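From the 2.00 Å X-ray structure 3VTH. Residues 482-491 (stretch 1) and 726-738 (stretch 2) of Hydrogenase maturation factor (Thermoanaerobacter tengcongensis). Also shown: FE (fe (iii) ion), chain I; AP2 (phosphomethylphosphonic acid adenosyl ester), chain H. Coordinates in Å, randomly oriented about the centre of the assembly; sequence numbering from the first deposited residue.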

ATOM      1  N   GLN A 482      -1.040   6.143 -21.135  1.00 23.64           N
ATOM      2  CA  GLN A 482      -2.005   5.063 -21.263  1.00 23.22           C
ATOM      3  C   GLN A 482      -1.911   4.173 -20.016  1.00 22.76           C
ATOM      4  O   GLN A 482      -0.823   3.909 -19.521  1.00 22.54           O
ATOM      5  CB  GLN A 482      -1.780   4.265 -22.544  1.00 22.88           C
ATOM      6  CG  GLN A 482      -3.018   3.438 -22.943  1.00 22.68           C
ATOM      7  CD  GLN A 482      -3.126   2.123 -22.184  1.00 22.55           C
ATOM      8  OE1 GLN A 482      -2.115   1.489 -21.878  1.00 21.77           O
ATOM      9  NE2 GLN A 482      -4.357   1.702 -21.888  1.00 24.38           N
ATOM     10  N   HIS A 483      -3.070   3.725 -19.529  1.00 23.23           N
ATOM     11  CA  HIS A 483      -3.214   3.031 -18.234  1.00 22.35           C
ATOM     12  C   HIS A 483      -2.321   1.800 -18.083  1.00 21.45           C
ATOM     13  O   HIS A 483      -1.656   1.615 -17.061  1.00 21.00           O
ATOM     14  CB  HIS A 483      -4.680   2.616 -18.061  1.00 22.49           C
ATOM     15  CG  HIS A 483      -5.005   2.072 -16.703  1.00 23.06           C
ATOM     16  ND1 HIS A 483      -5.331   2.883 -15.636  1.00 24.28           N
ATOM     17  CD2 HIS A 483      -5.085   0.797 -16.245  1.00 24.04           C
ATOM     18  CE1 HIS A 483      -5.590   2.133 -14.578  1.00 23.30           C
ATOM     19  NE2 HIS A 483      -5.451   0.866 -14.921  1.00 23.95           N
ATOM     20  N   HIS A 484      -2.336   0.935 -19.097  1.00 21.49           N
ATOM     21  CA  HIS A 484      -1.589  -0.305 -19.031  1.00 21.30           C
ATOM     22  C   HIS A 484      -0.099  -0.099 -19.184  1.00 21.60           C
ATOM     23  O   HIS A 484       0.686  -0.785 -18.534  1.00 21.24           O
ATOM     24  CB  HIS A 484      -2.212  -1.347 -19.972  1.00 21.87           C
ATOM     25  CG  HIS A 484      -3.642  -1.602 -19.621  1.00 21.68           C
ATOM     26  ND1 HIS A 484      -4.677  -0.867 -20.158  1.00 21.89           N
ATOM     27  CD2 HIS A 484      -4.198  -2.405 -18.680  1.00 20.54           C
ATOM     28  CE1 HIS A 484      -5.816  -1.246 -19.606  1.00 21.01           C
ATOM     29  NE2 HIS A 484      -5.552  -2.178 -18.709  1.00 22.63           N
ATOM     30  N   HIS A 485       0.285   0.869 -20.013  1.00 21.90           N
ATOM     31  CA  HIS A 485       1.668   1.288 -20.081  1.00 22.70           C
ATOM     32  C   HIS A 485       2.135   1.695 -18.676  1.00 22.36           C
ATOM     33  O   HIS A 485       3.206   1.277 -18.240  1.00 23.03           O
ATOM     34  CB  HIS A 485       1.823   2.428 -21.113  1.00 23.09           C
ATOM     35  CG  HIS A 485       3.243   2.821 -21.394  1.00 25.27           C
ATOM     36  ND1 HIS A 485       3.572   4.037 -21.951  1.00 25.49           N
ATOM     37  CD2 HIS A 485       4.416   2.169 -21.191  1.00 24.59           C
ATOM     38  CE1 HIS A 485       4.884   4.119 -22.084  1.00 27.12           C
ATOM     39  NE2 HIS A 485       5.420   3.007 -21.613  1.00 26.48           N
ATOM     40  N   ALA A 486       1.332   2.492 -17.968  1.00 22.66           N
ATOM     41  CA  ALA A 486       1.671   2.926 -16.606  1.00 22.60           C
ATOM     42  C   ALA A 486       1.839   1.761 -15.621  1.00 22.37           C
ATOM     43  O   ALA A 486       2.763   1.781 -14.811  1.00 22.28           O
ATOM     44  CB  ALA A 486       0.646   3.921 -16.087  1.00 22.60           C
ATOM     45  N   HIS A 487       0.950   0.759 -15.670  1.00 22.22           N
ATOM     46  CA  HIS A 487       1.111  -0.454 -14.833  1.00 22.30           C
ATOM     47  C   HIS A 487       2.485  -1.089 -15.083  1.00 22.65           C
ATOM     48  O   HIS A 487       3.223  -1.408 -14.134  1.00 23.56           O
ATOM     49  CB  HIS A 487       0.022  -1.513 -15.137  1.00 22.31           C
ATOM     50  CG  HIS A 487      -1.257  -1.350 -14.367  1.00 21.83           C
ATOM     51  ND1 HIS A 487      -1.305  -1.259 -12.989  1.00 20.28           N
ATOM     52  CD2 HIS A 487      -2.548  -1.333 -14.789  1.00 20.73           C
ATOM     53  CE1 HIS A 487      -2.567  -1.175 -12.600  1.00 20.24           C
ATOM     54  NE2 HIS A 487      -3.340  -1.215 -13.675  1.00 20.68           N
ATOM     55  N   ILE A 488       2.844  -1.281 -16.353  1.00 22.89           N
ATOM     56  CA  ILE A 488       4.132  -1.911 -16.679  1.00 23.25           C
ATOM     57  C   ILE A 488       5.305  -1.051 -16.172  1.00 24.20           C
ATOM     58  O   ILE A 488       6.271  -1.579 -15.596  1.00 24.14           O
ATOM     59  CB  ILE A 488       4.279  -2.208 -18.214  1.00 24.59           C
ATOM     60  CG1 ILE A 488       3.155  -3.119 -18.714  1.00 23.76           C
ATOM     61  CG2 ILE A 488       5.667  -2.825 -18.563  1.00 24.14           C
ATOM     62  CD1 ILE A 488       2.942  -4.415 -17.890  1.00 23.86           C
ATOM     63  N   ALA A 489       5.200   0.268 -16.363  1.00 23.68           N
ATOM     64  CA  ALA A 489       6.263   1.192 -15.945  1.00 24.28           C
ATOM     65  C   ALA A 489       6.426   1.253 -14.423  1.00 24.31           C
ATOM     66  O   ALA A 489       7.547   1.447 -13.938  1.00 24.76           O
ATOM     67  CB  ALA A 489       6.007   2.594 -16.487  1.00 23.60           C
ATOM     68  N   SER A 490       5.326   1.089 -13.683  1.00 23.73           N
ATOM     69  CA  SER A 490       5.390   1.081 -12.214  1.00 24.33           C
ATOM     70  C   SER A 490       6.304  -0.037 -11.720  1.00 24.99           C
ATOM     71  O   SER A 490       7.108   0.169 -10.805  1.00 25.19           O
ATOM     72  CB  SER A 490       3.998   1.013 -11.558  1.00 23.59           C
ATOM     73  OG  SER A 490       3.394  -0.280 -11.624  1.00 25.09           O
ATOM     74  N   CYS A 491       6.188  -1.205 -12.340  1.00 25.44           N
ATOM     75  CA  CYS A 491       7.077  -2.323 -12.029  1.00 27.01           C
ATOM     76  C   CYS A 491       8.509  -2.055 -12.519  1.00 28.18           C
ATOM     77  O   CYS A 491       9.467  -2.275 -11.775  1.00 29.38           O
ATOM     78  CB  CYS A 491       6.521  -3.621 -12.611  1.00 27.58           C
ATOM     79  SG  CYS A 491       7.580  -5.037 -12.326  1.00 29.84           S
TER
HETATM   80 FE    FE I 807      -5.511  -1.040 -13.804  1.00 27.79          FE
HETATM   81  PB  AP2 H 806      -8.718  -1.196 -13.256  1.00 38.84           P
HETATM   82  O1B AP2 H 806      -9.276  -2.548 -13.622  1.00 38.10           O
HETATM   83  O2B AP2 H 806      -7.447  -0.791 -13.937  1.00 34.03           O
HETATM   84  O3B AP2 H 806      -9.788  -0.134 -13.225  1.00 40.69           O
HETATM   85  C3A AP2 H 806      -8.282  -1.417 -11.511  1.00 34.10           C
HETATM   86  PA  AP2 H 806      -6.916  -2.572 -11.196  1.00 34.45           P
HETATM   87  O1A AP2 H 806      -6.667  -2.318  -9.715  1.00 30.12           O
HETATM   88  O2A AP2 H 806      -5.760  -2.516 -12.164  1.00 29.34           O
HETATM   89  O5' AP2 H 806      -7.568  -4.038 -11.403  1.00 34.22           O
HETATM   90  C5' AP2 H 806      -8.526  -4.475 -10.446  1.00 36.48           C
HETATM   91  C4' AP2 H 806      -9.214  -5.661 -11.082  1.00 37.36           C
HETATM   92  O4' AP2 H 806      -8.334  -6.786 -11.073  1.00 37.86           O
HETATM   93  C3' AP2 H 806     -10.438  -6.110 -10.309  1.00 38.49           C
HETATM   94  O3' AP2 H 806     -11.560  -5.269 -10.598  1.00 39.84           O
HETATM   95  C2' AP2 H 806     -10.575  -7.527 -10.827  1.00 39.11           C
HETATM   96  O2' AP2 H 806     -11.256  -7.444 -12.085  1.00 38.39           O
HETATM   97  C1' AP2 H 806      -9.121  -7.983 -11.012  1.00 37.66           C
HETATM   98  N9  AP2 H 806      -8.779  -8.842  -9.842  1.00 37.59           N
HETATM   99  C8  AP2 H 806      -8.708  -8.478  -8.537  1.00 37.42           C
HETATM  100  N7  AP2 H 806      -8.420  -9.537  -7.734  1.00 37.34           N
HETATM  101  C5  AP2 H 806      -8.296 -10.616  -8.530  1.00 37.29           C
HETATM  102  C6  AP2 H 806      -8.003 -12.059  -8.338  1.00 37.62           C
HETATM  103  N6  AP2 H 806      -7.765 -12.573  -7.105  1.00 36.46           N
HETATM  104  N1  AP2 H 806      -7.986 -12.847  -9.448  1.00 37.69           N
HETATM  105  C2  AP2 H 806      -8.198 -12.361 -10.690  1.00 36.89           C
HETATM  106  N3  AP2 H 806      -8.483 -11.063 -10.932  1.00 36.25           N
HETATM  107  C4  AP2 H 806      -8.544 -10.163  -9.910  1.00 36.56           C
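Stretch 2, residues 726-738: SNSKVPCNDGGIS

Stretch 1 is a helix from H483 to C491, with Q482 at its N-cap: OE1 of Q482 accepts from the free backbone N of H485 at 3.1 Å and, weakly, from N of H484 at 2.8 Å. Stretch 2 starts as an extended segment, winds through a loop, takes up helical torsions at D734 to G736 and enters a helix by I737. It runs broadly against the direction of stretch 1 at first, N727 lying beside C491 (CA to CA, 4.9 Å) and D734 reaching H483. The chain then turns, so that the CA of G736 comes 6.1 Å from that of S490 and the CA of I737 5.5 Å from that of H487.

One helical turn separates H483 and H487, which places both imidazoles on the same side. NE2 of H483, NE2 of H487 and OD1 of D734 each bind FE at 2.2 Å. OD1 of D734 lies 3.0 Å from NE2 of H483 and 3.0 Å from NE2 of H487 because all three atoms share the metal, not through hydrogen bonding. AP2 supplies O2B and O2A to the same ion, and backbone N of D734 donates to O1A of AP2 at 3.0 Å.

Behind the ligands sits I737, whose long side chain carries CD1 over a face of both rings, 3.8 Å from the H483 centroid and 3.4 Å from that of H487. The same CD1 packs 3.9 Å from CB of A486, a residue small enough to let it approach the helix.

A water ties the loop to the helix: it accepts from ND1 of H487 (3.0 Å) and donates to OG of S490 (2.8 Å) and O of P731 (2.9 Å). G736 suits its place because an ideal CB would clash with O of P731, at 2.1 Å. O of G736 lies 3.2 Å from CB of S490.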

ATOM      1  N   SER A 726       7.735  -8.499 -11.331  1.00 27.95           N
ATOM      2  CA  SER A 726       6.427  -7.961 -10.984  1.00 27.99           C
ATOM      3  C   SER A 726       6.548  -6.996  -9.815  1.00 26.93           C
ATOM      4  O   SER A 726       7.608  -6.888  -9.203  1.00 27.73           O
ATOM      5  CB  SER A 726       5.404  -9.059 -10.689  1.00 28.26           C
ATOM      6  OG  SER A 726       4.088  -8.502 -10.752  1.00 29.68           O
ATOM      7  N   ASN A 727       5.465  -6.290  -9.539  1.00 25.93           N
ATOM      8  CA  ASN A 727       5.407  -5.295  -8.484  1.00 25.41           C
ATOM      9  C   ASN A 727       5.636  -5.900  -7.125  1.00 25.38           C
ATOM     10  O   ASN A 727       5.273  -7.061  -6.877  1.00 25.03           O
ATOM     11  CB  ASN A 727       4.054  -4.577  -8.485  1.00 25.62           C
ATOM     12  CG  ASN A 727       3.897  -3.636  -9.680  1.00 26.15           C
ATOM     13  OD1 ASN A 727       4.473  -2.537  -9.709  1.00 31.11           O
ATOM     14  ND2 ASN A 727       3.144  -4.070 -10.666  1.00 23.68           N
ATOM     15  N   SER A 728       6.245  -5.102  -6.247  1.00 24.89           N
ATOM     16  CA  SER A 728       6.564  -5.559  -4.898  1.00 25.34           C
ATOM     17  C   SER A 728       6.419  -4.435  -3.851  1.00 25.19           C
ATOM     18  O   SER A 728       5.754  -4.597  -2.845  1.00 25.32           O
ATOM     19  CB  SER A 728       7.975  -6.174  -4.876  1.00 25.22           C
ATOM     20  OG  SER A 728       8.298  -6.642  -3.574  1.00 26.77           O
ATOM     21  N   LYS A 729       7.041  -3.300  -4.124  1.00 25.74           N
ATOM     22  CA  LYS A 729       7.048  -2.129  -3.238  1.00 26.35           C
ATOM     23  C   LYS A 729       5.824  -1.259  -3.431  1.00 25.18           C
ATOM     24  O   LYS A 729       5.414  -0.545  -2.501  1.00 25.03           O
ATOM     25  CB  LYS A 729       8.296  -1.284  -3.542  1.00 27.09           C
ATOM     26  CG  LYS A 729       9.585  -1.987  -3.112  1.00 31.26           C
ATOM     27  CD  LYS A 729      10.807  -1.123  -3.382  1.00 33.37           C
ATOM     28  CE  LYS A 729      12.046  -1.690  -2.704  1.00 38.45           C
ATOM     29  NZ  LYS A 729      12.326  -3.101  -3.093  1.00 40.45           N
ATOM     30  N   VAL A 730       5.257  -1.294  -4.643  1.00 24.17           N
ATOM     31  CA  VAL A 730       3.969  -0.629  -4.907  1.00 23.69           C
ATOM     32  C   VAL A 730       3.039  -1.701  -5.487  1.00 22.72           C
ATOM     33  O   VAL A 730       3.526  -2.741  -5.913  1.00 23.71           O
ATOM     34  CB  VAL A 730       4.089   0.640  -5.830  1.00 23.58           C
ATOM     35  CG1 VAL A 730       5.169   1.622  -5.289  1.00 23.77           C
ATOM     36  CG2 VAL A 730       4.361   0.270  -7.302  1.00 23.50           C
ATOM     37  N   PRO A 731       1.718  -1.485  -5.441  1.00 21.76           N
ATOM     38  CA  PRO A 731       0.812  -2.543  -5.900  1.00 21.59           C
ATOM     39  C   PRO A 731       0.808  -2.722  -7.434  1.00 21.50           C
ATOM     40  O   PRO A 731       1.129  -1.783  -8.180  1.00 20.40           O
ATOM     41  CB  PRO A 731      -0.566  -2.059  -5.421  1.00 21.56           C
ATOM     42  CG  PRO A 731      -0.259  -1.104  -4.255  1.00 22.38           C
ATOM     43  CD  PRO A 731       0.979  -0.399  -4.761  1.00 21.79           C
ATOM     44  N   CYS A 732       0.468  -3.938  -7.878  1.00 20.73           N
ATOM     45  CA  CYS A 732       0.204  -4.181  -9.285  1.00 21.31           C
ATOM     46  C   CYS A 732      -1.203  -3.683  -9.620  1.00 21.08           C
ATOM     47  O   CYS A 732      -1.543  -3.530 -10.788  1.00 20.64           O
ATOM     48  CB  CYS A 732       0.365  -5.680  -9.637  1.00 22.26           C
ATOM     49  SG  CYS A 732      -0.788  -6.778  -8.757  1.00 24.49           S
ATOM     50  N   ASN A 733      -2.014  -3.421  -8.593  1.00 20.90           N
ATOM     51  CA  ASN A 733      -3.327  -2.785  -8.813  1.00 20.47           C
ATOM     52  C   ASN A 733      -3.179  -1.276  -9.050  1.00 20.38           C
ATOM     53  O   ASN A 733      -2.062  -0.771  -9.109  1.00 19.75           O
ATOM     54  CB  ASN A 733      -4.319  -3.108  -7.687  1.00 20.47           C
ATOM     55  CG  ASN A 733      -3.899  -2.518  -6.336  1.00 20.64           C
ATOM     56  OD1 ASN A 733      -3.531  -1.337  -6.232  1.00 21.88           O
ATOM     57  ND2 ASN A 733      -3.972  -3.340  -5.292  1.00 18.49           N
ATOM     58  N   ASP A 734      -4.295  -0.565  -9.190  1.00 20.34           N
ATOM     59  CA  ASP A 734      -4.227   0.854  -9.561  1.00 21.65           C
ATOM     60  C   ASP A 734      -3.536   1.779  -8.560  1.00 21.12           C
ATOM     61  O   ASP A 734      -3.222   2.926  -8.894  1.00 21.40           O
ATOM     62  CB  ASP A 734      -5.613   1.394  -9.933  1.00 22.03           C
ATOM     63  CG  ASP A 734      -6.046   0.964 -11.330  1.00 25.64           C
ATOM     64  OD1 ASP A 734      -5.301   0.202 -11.978  1.00 27.02           O
ATOM     65  OD2 ASP A 734      -7.121   1.402 -11.790  1.00 30.51           O
ATOM     66  N   GLY A 735      -3.326   1.277  -7.342  1.00 21.14           N
ATOM     67  CA  GLY A 735      -2.477   1.954  -6.333  1.00 21.20           C
ATOM     68  C   GLY A 735      -1.071   2.223  -6.839  1.00 21.28           C
ATOM     69  O   GLY A 735      -0.416   3.150  -6.376  1.00 20.97           O
ATOM     70  N   GLY A 736      -0.605   1.427  -7.799  1.00 21.19           N
ATOM     71  CA  GLY A 736       0.754   1.615  -8.342  1.00 21.87           C
ATOM     72  C   GLY A 736       0.847   2.502  -9.586  1.00 22.60           C
ATOM     73  O   GLY A 736       1.935   2.888  -9.980  1.00 23.75           O
ATOM     74  N   ILE A 737      -0.294   2.864 -10.177  1.00 21.87           N
ATOM     75  CA  ILE A 737      -0.337   3.592 -11.462  1.00 22.39           C
ATOM     76  C   ILE A 737       0.467   4.915 -11.446  1.00 22.38           C
ATOM     77  O   ILE A 737       1.176   5.209 -12.390  1.00 21.71           O
ATOM     78  CB  ILE A 737      -1.811   3.845 -11.871  1.00 22.56           C
ATOM     79  CG1 ILE A 737      -2.456   2.551 -12.423  1.00 25.34           C
ATOM     80  CG2 ILE A 737      -1.967   5.011 -12.815  1.00 25.12           C
ATOM     81  CD1 ILE A 737      -1.973   2.117 -13.824  1.00 27.16           C
ATOM     82  N   SER A 738       0.355   5.688 -10.367  1.00 21.49           N
ATOM     83  CA  SER A 738       1.036   6.984 -10.288  1.00 22.00           C
ATOM     84  C   SER A 738       2.562   6.891 -10.406  1.00 21.48           C
ATOM     85  O   SER A 738       3.191   7.781 -10.961  1.00 22.38           O
ATOM     86  CB  SER A 738       0.629   7.718  -9.008  1.00 21.85           C
ATOM     87  OG  SER A 738       1.138   7.028  -7.872  1.00 21.82           O
TER
HETATM   88  O   HOH W   1       0.756  -0.726 -10.899  1.00 19.27           O